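Local coordinates for basic membrane lipoprotein (Brucella melitensis biovar Abortus, PDB 3S99) that binds adenine, probably along with other purines such as guanine, and may serve an ABC-type uptake system for these ligands, at residues G30-G35 against T64-V69; L89-S94 against K112-T117; K149-Y154 against Q207-I212. All blocks are in the same frame, centred on the assembly; numbering follows the deposited sequence.

How the interactions relate
Interactions 1 and 2 are neighbouring parts of one parallel sheet in the first lobe of the protein, their centres about 11 Å apart. Strand 27-32 lies directly against strand 89-92: Gly30 O is 2.8 Å from Phe91 N, Ile32 O is 2.7 Å from Thr93 OG1, and the rings of Phe31 and Phe91 pack together. Both contacts end at the adenine pocket, interaction 1 bringing Ile34 and interaction 2 Ser94 and Thr117. Interaction 3 belongs to the sheet of the other lobe, with its centre about 34 Å from that of interaction 1 and 35 Å from that of interaction 2. It lies away from the ligand.

Interaction 1: residues G30-G35 against T64-V69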
ATOM      1  N   GLY A  30      -0.750 -16.988  13.047  1.00 17.43           N
ATOM      2  CA  GLY A  30       0.385 -16.979  12.109  1.00 17.06           C
ATOM      3  C   GLY A  30       0.350 -15.910  11.053  1.00 16.71           C
ATOM      4  O   GLY A  30      -0.723 -15.425  10.675  1.00 16.09           O
ATOM      5  N   PHE A  31       1.546 -15.576  10.557  1.00 16.71           N
ATOM      6  CA  PHE A  31       1.750 -14.532   9.565  1.00 15.69           C
ATOM      7  C   PHE A  31       2.697 -15.053   8.491  1.00 16.35           C
ATOM      8  O   PHE A  31       3.718 -15.705   8.801  1.00 16.56           O
ATOM      9  CB  PHE A  31       2.344 -13.264  10.183  1.00 16.64           C
ATOM     10  CG  PHE A  31       1.456 -12.586  11.162  1.00 16.78           C
ATOM     11  CD1 PHE A  31       0.672 -11.488  10.769  1.00 18.03           C
ATOM     12  CD2 PHE A  31       1.354 -13.064  12.469  1.00 17.85           C
ATOM     13  CE1 PHE A  31      -0.188 -10.875  11.677  1.00 16.42           C
ATOM     14  CE2 PHE A  31       0.508 -12.447  13.383  1.00 16.37           C
ATOM     15  CZ  PHE A  31      -0.262 -11.342  12.976  1.00 15.20           C
ATOM     16  N   ILE A  32       2.346 -14.778   7.236  1.00 15.82           N
ATOM     17  CA  ILE A  32       3.199 -15.036   6.082  1.00 16.29           C
ATOM     18  C   ILE A  32       3.584 -13.692   5.443  1.00 15.85           C
ATOM     19  O   ILE A  32       2.692 -12.931   5.040  1.00 14.77           O
ATOM     20  CB  ILE A  32       2.448 -15.876   5.039  1.00 16.32           C
ATOM     21  CG1 ILE A  32       1.980 -17.203   5.655  1.00 17.88           C
ATOM     22  CG2 ILE A  32       3.366 -16.147   3.845  1.00 17.49           C
ATOM     23  CD1 ILE A  32       3.118 -18.123   6.077  1.00 17.74           C
ATOM     24  N   TYR A  33       4.892 -13.405   5.342  1.00 15.79           N
ATOM     25  CA  TYR A  33       5.355 -12.156   4.756  1.00 16.59           C
ATOM     26  C   TYR A  33       6.061 -12.445   3.410  1.00 17.21           C
ATOM     27  O   TYR A  33       6.785 -13.397   3.287  1.00 16.69           O
ATOM     28  CB  TYR A  33       6.352 -11.433   5.658  1.00 17.00           C
ATOM     29  CG  TYR A  33       5.903 -11.126   7.076  1.00 17.36           C
ATOM     30  CD1 TYR A  33       4.583 -10.755   7.367  1.00 13.85           C
ATOM     31  CD2 TYR A  33       6.812 -11.144   8.109  1.00 17.74           C
ATOM     32  CE1 TYR A  33       4.190 -10.461   8.678  1.00 15.23           C
ATOM     33  CE2 TYR A  33       6.418 -10.834   9.437  1.00 17.19           C
ATOM     34  CZ  TYR A  33       5.115 -10.481   9.686  1.00 15.06           C
ATOM     35  OH  TYR A  33       4.742 -10.195  10.962  1.00 18.17           O
ATOM     36  N   ILE A  34       5.868 -11.563   2.440  1.00 17.21           N
ATOM     37  CA  ILE A  34       6.521 -11.671   1.136  1.00 18.84           C
ATOM     38  C   ILE A  34       7.982 -11.157   1.226  1.00 19.57           C
ATOM     39  O   ILE A  34       8.821 -11.532   0.422  1.00 20.61           O
ATOM     40  CB  ILE A  34       5.707 -10.898   0.068  1.00 18.44           C
ATOM     41  CG1 ILE A  34       6.247 -11.152  -1.353  1.00 21.65           C
ATOM     42  CG2 ILE A  34       5.709  -9.385   0.358  1.00 18.36           C
ATOM     43  CD1 ILE A  34       5.626 -12.287  -2.052  1.00 21.40           C
ATOM     44  N   GLY A  35       8.286 -10.324   2.218  1.00 19.73           N
ATOM     45  CA  GLY A  35       9.659  -9.882   2.455  1.00 20.92           C
ATOM     46  C   GLY A  35      10.084 -10.053   3.905  1.00 21.53           C
ATOM     47  O   GLY A  35       9.437 -10.799   4.675  1.00 20.69           O
ATOM     48  N   THR A  64       3.461 -16.489  15.281  1.00 21.43           N
ATOM     49  CA  THR A  64       4.560 -17.088  14.506  1.00 21.97           C
ATOM     50  C   THR A  64       4.569 -16.454  13.142  1.00 20.36           C
ATOM     51  O   THR A  64       3.511 -16.141  12.619  1.00 21.39           O
ATOM     52  CB  THR A  64       4.332 -18.585  14.250  1.00 21.83           C
ATOM     53  OG1 THR A  64       4.146 -19.250  15.490  1.00 24.67           O
ATOM     54  CG2 THR A  64       5.533 -19.215  13.528  1.00 23.42           C
ATOM     55  N   PHE A  65       5.740 -16.258  12.549  1.00 19.02           N
ATOM     56  CA  PHE A  65       5.791 -15.856  11.139  1.00 17.38           C
ATOM     57  C   PHE A  65       6.852 -16.537  10.277  1.00 16.83           C
ATOM     58  O   PHE A  65       7.823 -17.108  10.776  1.00 16.55           O
ATOM     59  CB  PHE A  65       5.868 -14.326  10.964  1.00 16.93           C
ATOM     60  CG  PHE A  65       7.192 -13.697  11.331  1.00 18.21           C
ATOM     61  CD1 PHE A  65       8.172 -13.495  10.357  1.00 19.62           C
ATOM     62  CD2 PHE A  65       7.422 -13.231  12.610  1.00 17.73           C
ATOM     63  CE1 PHE A  65       9.360 -12.892  10.659  1.00 20.36           C
ATOM     64  CE2 PHE A  65       8.637 -12.616  12.937  1.00 22.75           C
ATOM     65  CZ  PHE A  65       9.610 -12.447  11.964  1.00 22.37           C
ATOM     66  N   LEU A  66       6.619 -16.470   8.975  1.00 16.63           N
ATOM     67  CA  LEU A  66       7.603 -16.870   7.959  1.00 17.35           C
ATOM     68  C   LEU A  66       7.754 -15.693   7.049  1.00 17.48           C
ATOM     69  O   LEU A  66       6.778 -14.996   6.792  1.00 14.99           O
ATOM     70  CB  LEU A  66       7.116 -18.095   7.191  1.00 17.84           C
ATOM     71  CG  LEU A  66       7.129 -19.421   7.957  1.00 18.63           C
ATOM     72  CD1 LEU A  66       6.567 -20.554   7.093  1.00 17.04           C
ATOM     73  CD2 LEU A  66       8.516 -19.800   8.461  1.00 18.20           C
ATOM     74  N   GLU A  67       8.982 -15.451   6.568  1.00 17.98           N
ATOM     75  CA  GLU A  67       9.248 -14.283   5.768  1.00 17.79           C
ATOM     76  C   GLU A  67       9.826 -14.667   4.400  1.00 18.66           C
ATOM     77  O   GLU A  67      10.242 -15.802   4.188  1.00 19.36           O
ATOM     78  CB  GLU A  67      10.179 -13.319   6.527  1.00 18.10           C
ATOM     79  CG  GLU A  67      11.492 -13.924   6.947  1.00 20.49           C
ATOM     80  CD  GLU A  67      12.385 -12.954   7.719  1.00 23.17           C
ATOM     81  OE1 GLU A  67      13.302 -12.379   7.109  1.00 25.68           O
ATOM     82  OE2 GLU A  67      12.197 -12.787   8.937  1.00 24.66           O
ATOM     83  N   ASN A  68       9.858 -13.712   3.488  1.00 19.16           N
ATOM     84  CA  ASN A  68      10.385 -13.934   2.126  1.00 20.55           C
ATOM     85  C   ASN A  68       9.726 -15.152   1.469  1.00 20.20           C
ATOM     86  O   ASN A  68      10.384 -15.941   0.815  1.00 21.74           O
ATOM     87  CB  ASN A  68      11.921 -14.056   2.141  1.00 21.56           C
ATOM     88  CG  ASN A  68      12.618 -12.720   2.439  1.00 23.03           C
ATOM     89  OD1 ASN A  68      12.329 -11.725   1.802  1.00 24.23           O
ATOM     90  ND2 ASN A  68      13.530 -12.706   3.418  1.00 21.56           N
ATOM     91  N   VAL A  69       8.430 -15.325   1.702  1.00 19.72           N
ATOM     92  CA  VAL A  69       7.672 -16.439   1.136  1.00 19.49           C
ATOM     93  C   VAL A  69       7.181 -16.014  -0.267  1.00 19.83           C
ATOM     94  O   VAL A  69       6.367 -15.097  -0.383  1.00 18.94           O
ATOM     95  CB  VAL A  69       6.469 -16.793   2.036  1.00 18.76           C
ATOM     96  CG1 VAL A  69       5.604 -17.890   1.419  1.00 17.07           C
ATOM     97  CG2 VAL A  69       6.927 -17.213   3.417  1.00 18.95           C
TER
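Phe31 and Tyr33 meet Thr64, Phe65 and Leu66 in the first beta-alpha-beta unit of a type I periplasmic-binding-protein fold, where strand 27-32 runs parallel to edge strand 61-66 and helix 42-57 makes the connection. The bonds alternate along the strands: Phe31 N gives to Thr64 O, Leu66 N to Phe31 O at 3.0 Å, and Tyr33 N to Leu66 O at 2.9 Å. Pairing continues past the strand ends, where Val69 N meets Tyr33 O in the carbonyl plane at 3.0 Å. Asn68 N approaches Gly35 O quite differently, 3.2 Å away and 62° out of the carbonyl plane, so it does not use a lone pair.

Among the side chains, Tyr33 puts CE2 over one face of the Phe65 ring, 3.3 Å from Phe65 CD1 and offset toward the rim. The two planes are 36° apart, an oblique pair. Phe65 carries CG between its backbone N and carbonyl carbon (chi1 72°), which turns the ring away from Phe31 and presents one face to Tyr33 CE2; the side chains of Phe31 and Phe65 touch at their CB atoms. On the face of Ile32 and Leu66, the side chains of Ile32 and Val69 cross at about a right angle, Ile32 CG2 lying 3.6 Å from Val69 CB.

Further out, helix 42-57 covers the aromatic face with Arg50 and Asp47, and Asp47 OD1 fixes the ring of Tyr33 by a hydrogen bond to its OH. Helix 73-84 covers the Ile32 side. Ile34 turns its CB away from the neighbouring segment and touches the bound adenine. Its CD1 still rests 3.4 Å from Val69 O, the same carbonyl oxygen that is hydrogen-bonded to Tyr97 OH.

Interaction 2: residues L89-S94 against K112-T117; sequences LIFTTS and KFEHAT. With ADE (adenine), chain T.
His115 reaches past the end of its neighbour strand and gives its NE2 hydrogen to the backbone oxygen of Ser94, a side-chain bond added to an otherwise regular parallel ladder. NE2 lies 2.8 Å from Ser94 O, with an N-H...O angle of 144°, and it comes from above the carbonyl plane, 40° out of it. The torsion explains the reach: CG stands opposite the backbone N (chi1 175°), which sends the ring forward along the strands to the backbone at Ser94, just past the end of strand 89-92. At the ring edge, in its plane, Thr92 OG1 sits 3.4 Å from His115 CD2, and that hydroxyl is hydrogen-bonded to Thr101 OG1.

The ladder itself joins strands 89-92 and 112-116 of a beta-alpha-beta unit. Ile90 N gives to Lys112 O, Glu114 N to Ile90 O, Thr92 N to Glu114 O and, 2.9 Å away, Ala116 N to Thr92 O. On the Ile90 face, Ile90 CD1 packs alongside Phe113, 3.8 Å from CE1, beneath helix 73-84. On the other face Glu114 lies beside Phe91, its CB 3.4 Å from CD1 of that ring. Its chain then bends, and the buried carboxylate is satisfied by Tyr258 and Trp271 and by a salt bridge to Arg262.

Both segments finish at adenine. Ser94 OG hydrogen-bonds N3 of the purine at 2.8 Å, while Thr117 OG1 comes within 3.2 Å of adenine C8 and also bonds Ala116 O. His115 is thus a second-shell residue that holds the Ser94 backbone; as the donor in that bond, NE2 probably carries a hydrogen, which either the neutral NE2-H tautomer or the protonated ring would supply.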
ATOM      1  N   LEU A  89      -5.608 -18.762  13.361  1.00 16.64           N
ATOM      2  CA  LEU A  89      -5.836 -17.543  12.602  1.00 15.59           C
ATOM      3  C   LEU A  89      -4.545 -17.246  11.855  1.00 14.45           C
ATOM      4  O   LEU A  89      -3.474 -17.176  12.462  1.00 14.10           O
ATOM      5  CB  LEU A  89      -6.166 -16.406  13.535  1.00 16.21           C
ATOM      6  CG  LEU A  89      -6.363 -15.014  12.939  1.00 15.81           C
ATOM      7  CD1 LEU A  89      -7.569 -14.955  11.963  1.00 12.38           C
ATOM      8  CD2 LEU A  89      -6.531 -14.015  14.075  1.00 14.14           C
ATOM      9  N   ILE A  90      -4.633 -17.128  10.537  1.00 14.42           N
ATOM     10  CA  ILE A  90      -3.443 -16.938   9.696  1.00 14.25           C
ATOM     11  C   ILE A  90      -3.635 -15.741   8.762  1.00 14.44           C
ATOM     12  O   ILE A  90      -4.612 -15.713   7.979  1.00 14.76           O
ATOM     13  CB  ILE A  90      -3.188 -18.169   8.842  1.00 14.37           C
ATOM     14  CG1 ILE A  90      -2.929 -19.400   9.720  1.00 14.14           C
ATOM     15  CG2 ILE A  90      -1.980 -17.934   7.834  1.00 10.86           C
ATOM     16  CD1 ILE A  90      -2.649 -20.660   8.888  1.00 14.78           C
ATOM     17  N   PHE A  91      -2.717 -14.774   8.845  1.00 14.11           N
ATOM     18  CA  PHE A  91      -2.732 -13.576   8.004  1.00 12.92           C
ATOM     19  C   PHE A  91      -1.728 -13.761   6.873  1.00 13.56           C
ATOM     20  O   PHE A  91      -0.537 -14.014   7.120  1.00 14.10           O
ATOM     21  CB  PHE A  91      -2.354 -12.338   8.813  1.00 13.79           C
ATOM     22  CG  PHE A  91      -3.367 -11.951   9.856  1.00 12.61           C
ATOM     23  CD1 PHE A  91      -4.392 -11.046   9.543  1.00 14.98           C
ATOM     24  CD2 PHE A  91      -3.300 -12.451  11.130  1.00 15.06           C
ATOM     25  CE1 PHE A  91      -5.334 -10.698  10.483  1.00 15.64           C
ATOM     26  CE2 PHE A  91      -4.234 -12.072  12.090  1.00 15.67           C
ATOM     27  CZ  PHE A  91      -5.250 -11.191  11.755  1.00 15.37           C
ATOM     28  N   THR A  92      -2.208 -13.663   5.639  1.00 13.77           N
ATOM     29  CA  THR A  92      -1.383 -13.774   4.438  1.00 12.99           C
ATOM     30  C   THR A  92      -1.243 -12.372   3.861  1.00 12.29           C
ATOM     31  O   THR A  92      -2.222 -11.760   3.453  1.00 12.20           O
ATOM     32  CB  THR A  92      -1.906 -14.848   3.467  1.00 13.11           C
ATOM     33  OG1 THR A  92      -3.259 -14.590   3.107  1.00 13.24           O
ATOM     34  CG2 THR A  92      -1.799 -16.248   4.132  1.00 11.47           C
ATOM     35  N   THR A  93      -0.033 -11.812   3.965  1.00 12.52           N
ATOM     36  CA  THR A  93       0.118 -10.337   3.910  1.00 12.51           C
ATOM     37  C   THR A  93       0.573  -9.748   2.580  1.00 13.45           C
ATOM     38  O   THR A  93       1.146  -8.657   2.526  1.00 15.44           O
ATOM     39  CB  THR A  93       1.014  -9.818   5.065  1.00 12.83           C
ATOM     40  OG1 THR A  93       2.355 -10.302   4.897  1.00 14.29           O
ATOM     41  CG2 THR A  93       0.477 -10.271   6.454  1.00 11.49           C
ATOM     42  N   SER A  94       0.240 -10.402   1.490  1.00 14.41           N
ATOM     43  CA  SER A  94       0.577  -9.909   0.166  1.00 15.23           C
ATOM     44  C   SER A  94      -0.452 -10.369  -0.846  1.00 15.47           C
ATOM     45  O   SER A  94      -0.986 -11.456  -0.736  1.00 16.13           O
ATOM     46  CB  SER A  94       1.967 -10.403  -0.248  1.00 16.38           C
ATOM     47  OG  SER A  94       2.350  -9.870  -1.505  1.00 17.03           O
ATOM     48  N   LYS A 112      -8.988 -19.966  10.522  1.00 17.42           N
ATOM     49  CA  LYS A 112      -9.522 -18.756   9.895  1.00 16.72           C
ATOM     50  C   LYS A 112      -8.363 -18.069   9.198  1.00 15.74           C
ATOM     51  O   LYS A 112      -7.292 -17.933   9.795  1.00 16.23           O
ATOM     52  CB  LYS A 112     -10.098 -17.800  10.940  1.00 17.04           C
ATOM     53  CG  LYS A 112     -11.166 -18.320  11.895  1.00 20.26           C
ATOM     54  CD  LYS A 112     -12.185 -19.152  11.257  1.00 21.82           C
ATOM     55  CE  LYS A 112     -13.420 -19.285  12.188  1.00 26.40           C
ATOM     56  NZ  LYS A 112     -13.235 -20.307  13.224  1.00 23.98           N
ATOM     57  N   PHE A 113      -8.602 -17.601   7.969  1.00 14.72           N
ATOM     58  CA  PHE A 113      -7.585 -17.022   7.099  1.00 13.45           C
ATOM     59  C   PHE A 113      -7.943 -15.566   6.814  1.00 12.94           C
ATOM     60  O   PHE A 113      -9.093 -15.259   6.652  1.00 12.73           O
ATOM     61  CB  PHE A 113      -7.510 -17.800   5.800  1.00 13.48           C
ATOM     62  CG  PHE A 113      -6.978 -19.192   5.977  1.00 14.96           C
ATOM     63  CD1 PHE A 113      -5.602 -19.456   5.891  1.00 13.19           C
ATOM     64  CD2 PHE A 113      -7.830 -20.229   6.282  1.00 13.61           C
ATOM     65  CE1 PHE A 113      -5.122 -20.749   6.056  1.00 12.41           C
ATOM     66  CE2 PHE A 113      -7.346 -21.510   6.443  1.00 11.75           C
ATOM     67  CZ  PHE A 113      -5.985 -21.760   6.350  1.00 13.06           C
ATOM     68  N   GLU A 114      -6.953 -14.688   6.776  1.00 13.09           N
ATOM     69  CA  GLU A 114      -7.165 -13.242   6.536  1.00 12.79           C
ATOM     70  C   GLU A 114      -6.151 -12.866   5.464  1.00 13.21           C
ATOM     71  O   GLU A 114      -4.936 -12.956   5.704  1.00 14.20           O
ATOM     72  CB  GLU A 114      -6.881 -12.445   7.789  1.00 12.60           C
ATOM     73  CG  GLU A 114      -7.878 -12.594   8.930  1.00 13.89           C
ATOM     74  CD  GLU A 114      -9.094 -11.680   8.783  1.00 14.71           C
ATOM     75  OE1 GLU A 114      -9.030 -10.692   8.015  1.00 15.88           O
ATOM     76  OE2 GLU A 114     -10.112 -11.950   9.453  1.00 15.89           O
ATOM     77  N   HIS A 115      -6.624 -12.550   4.264  1.00 14.01           N
ATOM     78  CA  HIS A 115      -5.755 -12.233   3.165  1.00 13.97           C
ATOM     79  C   HIS A 115      -5.721 -10.702   2.902  1.00 15.01           C
ATOM     80  O   HIS A 115      -6.764 -10.044   2.753  1.00 15.97           O
ATOM     81  CB  HIS A 115      -6.186 -12.932   1.883  1.00 14.68           C
ATOM     82  CG  HIS A 115      -5.353 -12.515   0.718  1.00 14.43           C
ATOM     83  ND1 HIS A 115      -5.867 -11.839  -0.375  1.00 15.41           N
ATOM     84  CD2 HIS A 115      -4.011 -12.568   0.539  1.00 12.36           C
ATOM     85  CE1 HIS A 115      -4.875 -11.552  -1.207  1.00 13.92           C
ATOM     86  NE2 HIS A 115      -3.740 -11.979  -0.675  1.00 14.42           N
ATOM     87  N   ALA A 116      -4.517 -10.171   2.799  1.00 14.67           N
ATOM     88  CA  ALA A 116      -4.296  -8.738   2.613  1.00 15.62           C
ATOM     89  C   ALA A 116      -4.447  -8.315   1.159  1.00 15.66           C
ATOM     90  O   ALA A 116      -3.754  -8.809   0.292  1.00 16.69           O
ATOM     91  CB  ALA A 116      -2.884  -8.373   3.130  1.00 15.35           C
ATOM     92  N   THR A 117      -5.385  -7.402   0.910  1.00 16.79           N
ATOM     93  CA  THR A 117      -5.562  -6.690  -0.365  1.00 16.90           C
ATOM     94  C   THR A 117      -6.235  -7.494  -1.457  1.00 16.76           C
ATOM     95  O   THR A 117      -6.424  -6.975  -2.543  1.00 16.23           O
ATOM     96  CB  THR A 117      -4.256  -6.042  -0.943  1.00 16.35           C
ATOM     97  OG1 THR A 117      -3.452  -7.028  -1.609  1.00 19.59           O
ATOM     98  CG2 THR A 117      -3.430  -5.387   0.158  1.00 18.18           C
TER
HETATM   99  N9  ADE T 400       0.339  -6.895  -1.743  1.00 15.21           N
HETATM  100  C8  ADE T 400      -0.474  -5.809  -1.983  1.00 17.36           C
HETATM  101  N7  ADE T 400       0.125  -4.645  -1.908  1.00 17.16           N
HETATM  102  C5  ADE T 400       1.426  -5.057  -1.600  1.00 17.93           C
HETATM  103  C6  ADE T 400       2.543  -4.295  -1.397  1.00 19.18           C
HETATM  104  N6  ADE T 400       2.390  -2.964  -1.469  1.00 15.52           N
HETATM  105  N1  ADE T 400       3.719  -4.939  -1.101  1.00 18.08           N
HETATM  106  C2  ADE T 400       3.729  -6.282  -1.044  1.00 19.72           C
HETATM  107  N3  ADE T 400       2.712  -7.125  -1.226  1.00 18.95           N
HETATM  108  C4  ADE T 400       1.592  -6.417  -1.501  1.00 16.70           C

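Interaction 3: residues K149-Y154 against Q207-I212; sequences KGIAGY and QGVDII
The start of strand 151-156 pairs with the loop that leads from helix 194-206 into parallel strand 211-214, and the contact runs from Lys149 with Gly208 and Asp210 to Gly153 with Ile211. Gly208 ends that helix in a Schellman motif with positive phi (101°), and its carbonyl oxygen accepts a hydrogen bond from Lys149: the extended side chain lays its methylenes past the loop and sets NZ 2.9 Å from Gly208 O. The backbone of the same lysine is held too, Lys149 N meeting the syn side of Asp210 OD2 at 3.2 Å, 21° out of the carboxylate plane.

Asp210 works from both ends. Its N gives a hydrogen bond to Ile151 O at 3.2 Å, and its CG, between backbone N and carbonyl carbon (chi1 62°), turns the carboxylate back toward the start of the other strand. There OD1 is hydrogen-bonded to Ser147 OG, which also pairs with Ile151 N, so one serine ties the aspartate to the strand entry.

Next along, Gly153 N gives a short bond of 2.7 Å to Ile211 O. Val209 packs against this amide, its CB 3.5 Å from Gly153 N; its CG1 meets Ile151 CG2 at 3.8 Å, the two side chains crossing at about a right angle. Beyond, Ile212 CD1 rests against Gly153 CA.

Strand 182-187 flanks 151-156 on its other edge, so the connection from 182-187 through helix 194-206 to 211-214 passes over strand 151-156, which lies between them: the 2-1-3 strand order of a Rossmann-like alpha/beta lobe.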
ATOM      1  N   LYS A 149      10.482  21.289 -11.339  1.00 25.71           N
ATOM      2  CA  LYS A 149      10.434  20.782 -12.717  1.00 25.87           C
ATOM      3  C   LYS A 149       9.072  20.246 -13.092  1.00 24.73           C
ATOM      4  O   LYS A 149       8.739  20.140 -14.287  1.00 25.48           O
ATOM      5  CB  LYS A 149      11.458  19.650 -12.896  1.00 26.49           C
ATOM      6  CG  LYS A 149      12.910  20.114 -12.901  1.00 30.04           C
ATOM      7  CD  LYS A 149      13.876  18.922 -13.015  1.00 31.84           C
ATOM      8  CE  LYS A 149      15.307  19.386 -13.058  1.00 34.89           C
ATOM      9  NZ  LYS A 149      16.321  18.267 -13.109  1.00 35.72           N
ATOM     10  N   GLY A 150       8.280  19.882 -12.089  1.00 21.99           N
ATOM     11  CA  GLY A 150       7.024  19.208 -12.350  1.00 21.19           C
ATOM     12  C   GLY A 150       7.197  17.765 -12.827  1.00 20.62           C
ATOM     13  O   GLY A 150       6.412  17.276 -13.635  1.00 18.96           O
ATOM     14  N   ILE A 151       8.230  17.087 -12.334  1.00 20.89           N
ATOM     15  CA  ILE A 151       8.465  15.678 -12.691  1.00 21.52           C
ATOM     16  C   ILE A 151       8.826  14.832 -11.482  1.00 20.85           C
ATOM     17  O   ILE A 151       9.798  15.143 -10.772  1.00 20.58           O
ATOM     18  CB  ILE A 151       9.646  15.487 -13.666  1.00 23.24           C
ATOM     19  CG1 ILE A 151       9.585  16.458 -14.850  1.00 26.17           C
ATOM     20  CG2 ILE A 151       9.677  14.020 -14.157  1.00 24.99           C
ATOM     21  CD1 ILE A 151      10.955  16.740 -15.516  1.00 28.56           C
ATOM     22  N   ALA A 152       8.085  13.732 -11.302  1.00 19.22           N
ATOM     23  CA  ALA A 152       8.359  12.746 -10.282  1.00 19.27           C
ATOM     24  C   ALA A 152       8.839  11.416 -10.875  1.00 19.08           C
ATOM     25  O   ALA A 152       8.412  11.003 -11.939  1.00 21.17           O
ATOM     26  CB  ALA A 152       7.130  12.511  -9.428  1.00 17.49           C
ATOM     27  N   GLY A 153       9.745  10.760 -10.183  1.00 18.34           N
ATOM     28  CA  GLY A 153      10.108   9.372 -10.494  1.00 19.23           C
ATOM     29  C   GLY A 153       9.246   8.403  -9.733  1.00 17.76           C
ATOM     30  O   GLY A 153       9.075   8.521  -8.528  1.00 17.73           O
ATOM     31  N   TYR A 154       8.679   7.439 -10.430  1.00 18.17           N
ATOM     32  CA  TYR A 154       7.772   6.492  -9.786  1.00 17.49           C
ATOM     33  C   TYR A 154       8.310   5.082  -9.969  1.00 17.87           C
ATOM     34  O   TYR A 154       8.491   4.615 -11.089  1.00 19.17           O
ATOM     35  CB  TYR A 154       6.381   6.639 -10.383  1.00 16.92           C
ATOM     36  CG  TYR A 154       5.237   6.288  -9.461  1.00 16.75           C
ATOM     37  CD1 TYR A 154       5.048   4.985  -8.992  1.00 15.24           C
ATOM     38  CD2 TYR A 154       4.278   7.252  -9.122  1.00 17.78           C
ATOM     39  CE1 TYR A 154       3.970   4.683  -8.119  1.00 16.95           C
ATOM     40  CE2 TYR A 154       3.210   6.954  -8.266  1.00 17.68           C
ATOM     41  CZ  TYR A 154       3.062   5.661  -7.779  1.00 16.31           C
ATOM     42  OH  TYR A 154       1.980   5.362  -6.971  1.00 16.27           O
ATOM     43  N   GLN A 207      18.007  10.747 -14.630  1.00 35.08           N
ATOM     44  CA  GLN A 207      17.189  11.253 -15.733  1.00 35.62           C
ATOM     45  C   GLN A 207      16.488  12.591 -15.408  1.00 34.78           C
ATOM     46  O   GLN A 207      15.704  13.078 -16.219  1.00 35.36           O
ATOM     47  CB  GLN A 207      16.131  10.219 -16.143  1.00 35.57           C
ATOM     48  CG  GLN A 207      16.679   8.949 -16.806  1.00 38.23           C
ATOM     49  CD  GLN A 207      15.635   7.852 -16.876  1.00 39.25           C
ATOM     50  OE1 GLN A 207      14.480   8.112 -17.203  1.00 40.25           O
ATOM     51  NE2 GLN A 207      16.030   6.620 -16.550  1.00 41.41           N
ATOM     52  N   GLY A 208      16.724  13.151 -14.215  1.00 33.96           N
ATOM     53  CA  GLY A 208      16.323  14.530 -13.891  1.00 32.81           C
ATOM     54  C   GLY A 208      15.065  14.734 -13.051  1.00 30.90           C
ATOM     55  O   GLY A 208      14.619  15.878 -12.916  1.00 30.59           O
ATOM     56  N   VAL A 209      14.466  13.664 -12.512  1.00 28.77           N
ATOM     57  CA  VAL A 209      13.264  13.839 -11.672  1.00 26.70           C
ATOM     58  C   VAL A 209      13.680  14.525 -10.382  1.00 26.37           C
ATOM     59  O   VAL A 209      14.803  14.364  -9.947  1.00 25.67           O
ATOM     60  CB  VAL A 209      12.516  12.519 -11.330  1.00 25.77           C
ATOM     61  CG1 VAL A 209      12.214  11.704 -12.611  1.00 24.98           C
ATOM     62  CG2 VAL A 209      13.266  11.696 -10.275  1.00 23.49           C
ATOM     63  N   ASP A 210      12.787  15.296  -9.773  1.00 25.91           N
ATOM     64  CA  ASP A 210      13.156  15.922  -8.509  1.00 26.06           C
ATOM     65  C   ASP A 210      12.291  15.495  -7.315  1.00 24.58           C
ATOM     66  O   ASP A 210      12.453  16.019  -6.214  1.00 24.82           O
ATOM     67  CB  ASP A 210      13.311  17.447  -8.685  1.00 27.50           C
ATOM     68  CG  ASP A 210      12.033  18.138  -9.117  1.00 28.31           C
ATOM     69  OD1 ASP A 210      10.980  17.479  -9.195  1.00 26.48           O
ATOM     70  OD2 ASP A 210      12.087  19.354  -9.369  1.00 27.99           O
ATOM     71  N   ILE A 211      11.429  14.492  -7.529  1.00 23.13           N
ATOM     72  CA  ILE A 211      10.683  13.810  -6.467  1.00 21.52           C
ATOM     73  C   ILE A 211      10.730  12.289  -6.717  1.00 20.53           C
ATOM     74  O   ILE A 211      10.652  11.856  -7.859  1.00 20.64           O
ATOM     75  CB  ILE A 211       9.175  14.280  -6.416  1.00 21.23           C
ATOM     76  CG1 ILE A 211       9.062  15.794  -6.149  1.00 22.89           C
ATOM     77  CG2 ILE A 211       8.392  13.530  -5.319  1.00 19.68           C
ATOM     78  CD1 ILE A 211       9.133  16.186  -4.663  1.00 22.86           C
ATOM     79  N   ILE A 212      10.870  11.487  -5.661  1.00 19.63           N
ATOM     80  CA  ILE A 212      10.865  10.007  -5.775  1.00 18.53           C
ATOM     81  C   ILE A 212       9.726   9.421  -4.963  1.00 17.29           C
ATOM     82  O   ILE A 212       9.446   9.838  -3.829  1.00 16.18           O
ATOM     83  CB  ILE A 212      12.187   9.378  -5.319  1.00 19.32           C
ATOM     84  CG1 ILE A 212      13.310   9.652  -6.328  1.00 19.94           C
ATOM     85  CG2 ILE A 212      12.024   7.871  -5.092  1.00 19.79           C
ATOM     86  CD1 ILE A 212      13.091   9.067  -7.741  1.00 19.49           C
TER